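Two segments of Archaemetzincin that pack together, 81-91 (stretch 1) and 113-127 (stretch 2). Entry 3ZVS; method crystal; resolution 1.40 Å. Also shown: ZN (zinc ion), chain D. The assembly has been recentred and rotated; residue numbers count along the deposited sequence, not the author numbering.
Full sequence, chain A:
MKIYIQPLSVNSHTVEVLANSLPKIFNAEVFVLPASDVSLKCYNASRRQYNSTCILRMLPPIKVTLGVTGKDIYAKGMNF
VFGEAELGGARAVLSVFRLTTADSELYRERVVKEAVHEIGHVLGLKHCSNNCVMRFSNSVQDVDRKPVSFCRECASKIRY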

# COMPACT_ATOMS: atom_id res chain seq x y z
N VAL A 81 4.06 10.31 -1.45
CA VAL A 81 3.85 9.08 -2.22
C VAL A 81 2.66 8.37 -1.57
O VAL A 81 2.41 8.52 -0.35
N PHE A 82 1.92 7.58 -2.34
CA PHE A 82 0.92 6.72 -1.74
C PHE A 82 1.57 5.52 -1.06
O PHE A 82 0.97 4.87 -0.20
N GLY A 83 2.79 5.18 -1.46
CA GLY A 83 3.43 4.00 -0.96
C GLY A 83 4.84 3.89 -1.54
O GLY A 83 5.27 4.71 -2.36
N GLU A 84 5.53 2.85 -1.11
CA GLU A 84 6.83 2.47 -1.61
C GLU A 84 6.97 0.97 -1.44
O GLU A 84 6.50 0.39 -0.45
N ALA A 85 7.58 0.31 -2.42
CA ALA A 85 7.73 -1.12 -2.41
C ALA A 85 9.10 -1.55 -2.87
O ALA A 85 9.76 -0.86 -3.67
N GLU A 86 9.53 -2.71 -2.40
CA GLU A 86 10.70 -3.39 -2.96
C GLU A 86 10.26 -4.20 -4.18
O GLU A 86 9.55 -5.19 -4.04
N LEU A 87 10.67 -3.78 -5.38
CA LEU A 87 10.26 -4.48 -6.60
C LEU A 87 10.80 -5.91 -6.62
O LEU A 87 12.02 -6.11 -6.60
N GLY A 88 9.90 -6.88 -6.60
CA GLY A 88 10.28 -8.28 -6.51
C GLY A 88 10.96 -8.70 -5.21
O GLY A 88 11.54 -9.78 -5.15
N GLY A 89 10.86 -7.85 -4.18
CA GLY A 89 11.45 -8.09 -2.86
C GLY A 89 10.44 -8.67 -1.87
O GLY A 89 9.70 -9.60 -2.16
N ALA A 90 10.43 -8.09 -0.65
CA ALA A 90 9.60 -8.64 0.40
C ALA A 90 8.61 -7.67 1.00
O ALA A 90 7.57 -8.10 1.51
N ARG A 91 8.94 -6.38 0.95
CA ARG A 91 8.26 -5.37 1.78
C ARG A 91 7.67 -4.22 0.97
O ARG A 91 8.22 -3.81 -0.05
N LYS A 113 -7.49 -0.62 -3.69
CA LYS A 113 -6.72 -0.40 -4.93
C LYS A 113 -5.25 -0.15 -4.63
O LYS A 113 -4.38 -0.73 -5.25
N GLU A 114 -5.00 0.74 -3.69
CA GLU A 114 -3.63 1.15 -3.45
C GLU A 114 -2.83 0.08 -2.71
O GLU A 114 -1.62 -0.07 -2.94
N ALA A 115 -3.47 -0.69 -1.84
CA ALA A 115 -2.80 -1.86 -1.25
C ALA A 115 -2.43 -2.90 -2.31
O ALA A 115 -1.33 -3.42 -2.32
N VAL A 116 -3.37 -3.22 -3.19
CA VAL A 116 -3.14 -4.16 -4.27
C VAL A 116 -1.99 -3.69 -5.14
O VAL A 116 -1.12 -4.48 -5.52
N HIS A 117 -1.97 -2.40 -5.45
CA HIS A 117 -0.88 -1.80 -6.25
C HIS A 117 0.49 -2.05 -5.60
O HIS A 117 1.44 -2.48 -6.23
N GLU A 118 0.59 -1.75 -4.31
CA GLU A 118 1.86 -1.94 -3.62
C GLU A 118 2.29 -3.41 -3.61
O GLU A 118 3.44 -3.74 -3.82
N ILE A 119 1.37 -4.29 -3.31
CA ILE A 119 1.69 -5.71 -3.26
C ILE A 119 2.09 -6.20 -4.66
O ILE A 119 3.01 -6.98 -4.80
N GLY A 120 1.43 -5.69 -5.70
CA GLY A 120 1.82 -6.04 -7.05
C GLY A 120 3.28 -5.72 -7.31
O GLY A 120 3.97 -6.51 -7.96
N HIS A 121 3.75 -4.56 -6.84
CA HIS A 121 5.18 -4.26 -6.96
C HIS A 121 6.06 -5.27 -6.23
O HIS A 121 7.09 -5.69 -6.75
N VAL A 122 5.66 -5.69 -5.02
CA VAL A 122 6.47 -6.68 -4.30
C VAL A 122 6.56 -7.98 -5.10
O VAL A 122 7.60 -8.65 -5.09
N LEU A 123 5.50 -8.29 -5.83
CA LEU A 123 5.44 -9.49 -6.66
C LEU A 123 6.14 -9.33 -7.99
O LEU A 123 6.09 -10.23 -8.82
N GLY A 124 6.72 -8.17 -8.24
CA GLY A 124 7.63 -7.97 -9.35
C GLY A 124 7.04 -7.17 -10.49
O GLY A 124 7.70 -6.99 -11.52
N LEU A 125 5.83 -6.64 -10.31
CA LEU A 125 5.18 -5.84 -11.34
C LEU A 125 5.60 -4.38 -11.30
O LEU A 125 5.52 -3.71 -10.28
N LYS A 126 6.07 -3.90 -12.44
CA LYS A 126 6.32 -2.48 -12.65
C LYS A 126 5.03 -1.74 -13.01
O LYS A 126 3.98 -2.34 -13.22
N HIS A 127 5.09 -0.42 -13.05
CA HIS A 127 3.92 0.32 -13.50
C HIS A 127 3.48 -0.14 -14.87
O HIS A 127 4.30 -0.44 -15.74

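Strand 83-85 runs nearly parallel to helix 113-122, with a closest axis approach of 7.9 Å. Apolar contacts centre on Ala85 and Val122. The CB of Ala85 points toward the helix. Ala85 CB lies 3.5 Å from His121 CB and 4.2 Å from Val122 CG2. Val122 is in rotamer t and is the most covered residue of the contact. Val122 CG1 lies 3.3 Å from Gly89 O, and Val122 CG2 lies 3.6 Å from Arg91 O. Leu87 starts away from the helix, but its t,p rotamer brings the end back: CD1 reaches Leu125 O at 3.5 Å.

Two carboxylates of the helix approach stretch 1 at Phe82, Gly83 and Ala85. Glu114 (m,m) places OE1 3.5 Å from Phe82 CG. Glu118 (m,m) sends OE2 to 3.6 Å from Gly83 CA, where a side chain on Gly83 would clash with it.

One hydrogen bond crosses the stretches, Gly88 N to His121 O, at 3.1 Å and nearly straight. Within stretch 1, Glu86 OE2 forms a salt bridge with Arg91 NH2 at 2.8 Å, and Glu86 OE1 accepts from Ala90 N at 2.9 Å, bracing the turn.

The zinc ion is bound by NE2 of His117, His121 and His127, plus one atom elsewhere in the structure. His121 ND1 donates to Leu125 O at 2.8 Å, which helps orient the ring.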

# COMPACT_ATOMS: atom_id res chain seq x y z
CB VAL A 81 5.09 8.14 -2.23
CG1 VAL A 81 6.26 8.78 -2.93
CG2 VAL A 81 5.49 7.70 -0.83
CB PHE A 82 -0.06 6.21 -2.78
CG PHE A 82 -0.91 7.28 -3.40
CD1 PHE A 82 -1.88 7.95 -2.65
CD2 PHE A 82 -0.81 7.59 -4.77
CE1 PHE A 82 -2.70 8.91 -3.22
CE2 PHE A 82 -1.60 8.57 -5.32
CZ PHE A 82 -2.55 9.24 -4.54
CB GLU A 84 8.00 3.21 -0.92
CG GLU A 84 9.35 2.96 -1.67
CD GLU A 84 10.55 3.70 -1.12
OE1 GLU A 84 10.39 4.47 -0.18
OE2 GLU A 84 11.67 3.49 -1.65
CB ALA A 85 6.64 -1.76 -3.32
CB GLU A 86 11.30 -4.34 -1.93
CG GLU A 86 11.72 -3.63 -0.65
CD GLU A 86 12.22 -4.58 0.42
OE1 GLU A 86 11.81 -5.74 0.45
OE2 GLU A 86 13.09 -4.17 1.21
CB LEU A 87 10.75 -3.70 -7.83
CG LEU A 87 10.33 -4.31 -9.16
CD1 LEU A 87 8.87 -4.11 -9.50
CD2 LEU A 87 11.19 -3.75 -10.30
CB ALA A 90 10.47 -9.20 1.48
CB ARG A 91 9.26 -4.76 2.78
CG ARG A 91 9.79 -5.76 3.77
CD ARG A 91 10.90 -5.15 4.59
NE ARG A 91 12.14 -5.05 3.83
CZ ARG A 91 13.34 -4.90 4.39
NH1 ARG A 91 13.44 -4.84 5.70
NH2 ARG A 91 14.43 -4.81 3.63
CB LYS A 113 -7.27 0.80 -5.72
CG LYS A 113 -8.57 0.57 -6.44
CD LYS A 113 -9.01 1.84 -7.14
CE LYS A 113 -10.30 1.59 -7.93
NZ LYS A 113 -10.77 2.88 -8.45
CB GLU A 114 -3.62 2.51 -2.75
CG GLU A 114 -4.23 3.61 -3.63
CD GLU A 114 -3.46 3.80 -4.89
OE1 GLU A 114 -2.46 4.54 -4.83
OE2 GLU A 114 -3.77 3.20 -5.94
CB ALA A 115 -3.69 -2.51 -0.17
CB VAL A 116 -4.43 -4.35 -5.06
CG1 VAL A 116 -4.17 -5.15 -6.35
CG2 VAL A 116 -5.46 -5.12 -4.22
CB HIS A 117 -1.16 -0.30 -6.37
CG HIS A 117 -0.14 0.43 -7.18
ND1 HIS A 117 -0.30 0.68 -8.53
CD2 HIS A 117 1.07 0.96 -6.84
CE1 HIS A 117 0.75 1.35 -8.98
NE2 HIS A 117 1.59 1.54 -7.97
CB GLU A 118 1.77 -1.40 -2.18
CG GLU A 118 1.65 0.11 -2.10
CD GLU A 118 2.68 0.84 -2.90
OE1 GLU A 118 3.88 0.44 -2.88
OE2 GLU A 118 2.34 1.82 -3.58
CB ILE A 119 0.51 -6.53 -2.65
CG1 ILE A 119 0.35 -6.21 -1.17
CG2 ILE A 119 0.72 -8.02 -2.82
CD1 ILE A 119 -1.02 -6.58 -0.66
CB HIS A 121 5.52 -2.90 -6.38
CG HIS A 121 5.13 -1.71 -7.20
ND1 HIS A 121 5.41 -1.56 -8.54
CD2 HIS A 121 4.55 -0.55 -6.82
CE1 HIS A 121 5.01 -0.36 -8.94
NE2 HIS A 121 4.47 0.27 -7.92
CB VAL A 122 5.94 -6.95 -2.86
CG1 VAL A 122 6.86 -7.94 -2.15
CG2 VAL A 122 5.85 -5.66 -2.07
CB LEU A 123 3.99 -9.93 -6.93
CG LEU A 123 3.20 -10.23 -5.67
CD1 LEU A 123 1.77 -10.59 -6.03
CD2 LEU A 123 3.88 -11.31 -4.85
CB LEU A 125 3.65 -5.91 -11.23
CG LEU A 125 3.05 -7.30 -11.34
CD1 LEU A 125 1.57 -7.28 -11.07
CD2 LEU A 125 3.28 -7.85 -12.73
CB LYS A 126 7.35 -2.29 -13.76
CG LYS A 126 8.68 -2.92 -13.44
CD LYS A 126 9.75 -2.65 -14.52
CE LYS A 126 10.85 -3.72 -14.46
NZ LYS A 126 10.34 -5.12 -14.76
CB HIS A 127 4.18 1.81 -13.47
CG HIS A 127 4.22 2.34 -12.08
ND1 HIS A 127 5.04 3.37 -11.69
CD2 HIS A 127 3.60 1.91 -10.97
CE1 HIS A 127 4.89 3.56 -10.38
NE2 HIS A 127 4.00 2.70 -9.93
ZN ZN D . 3.58 2.13 -8.06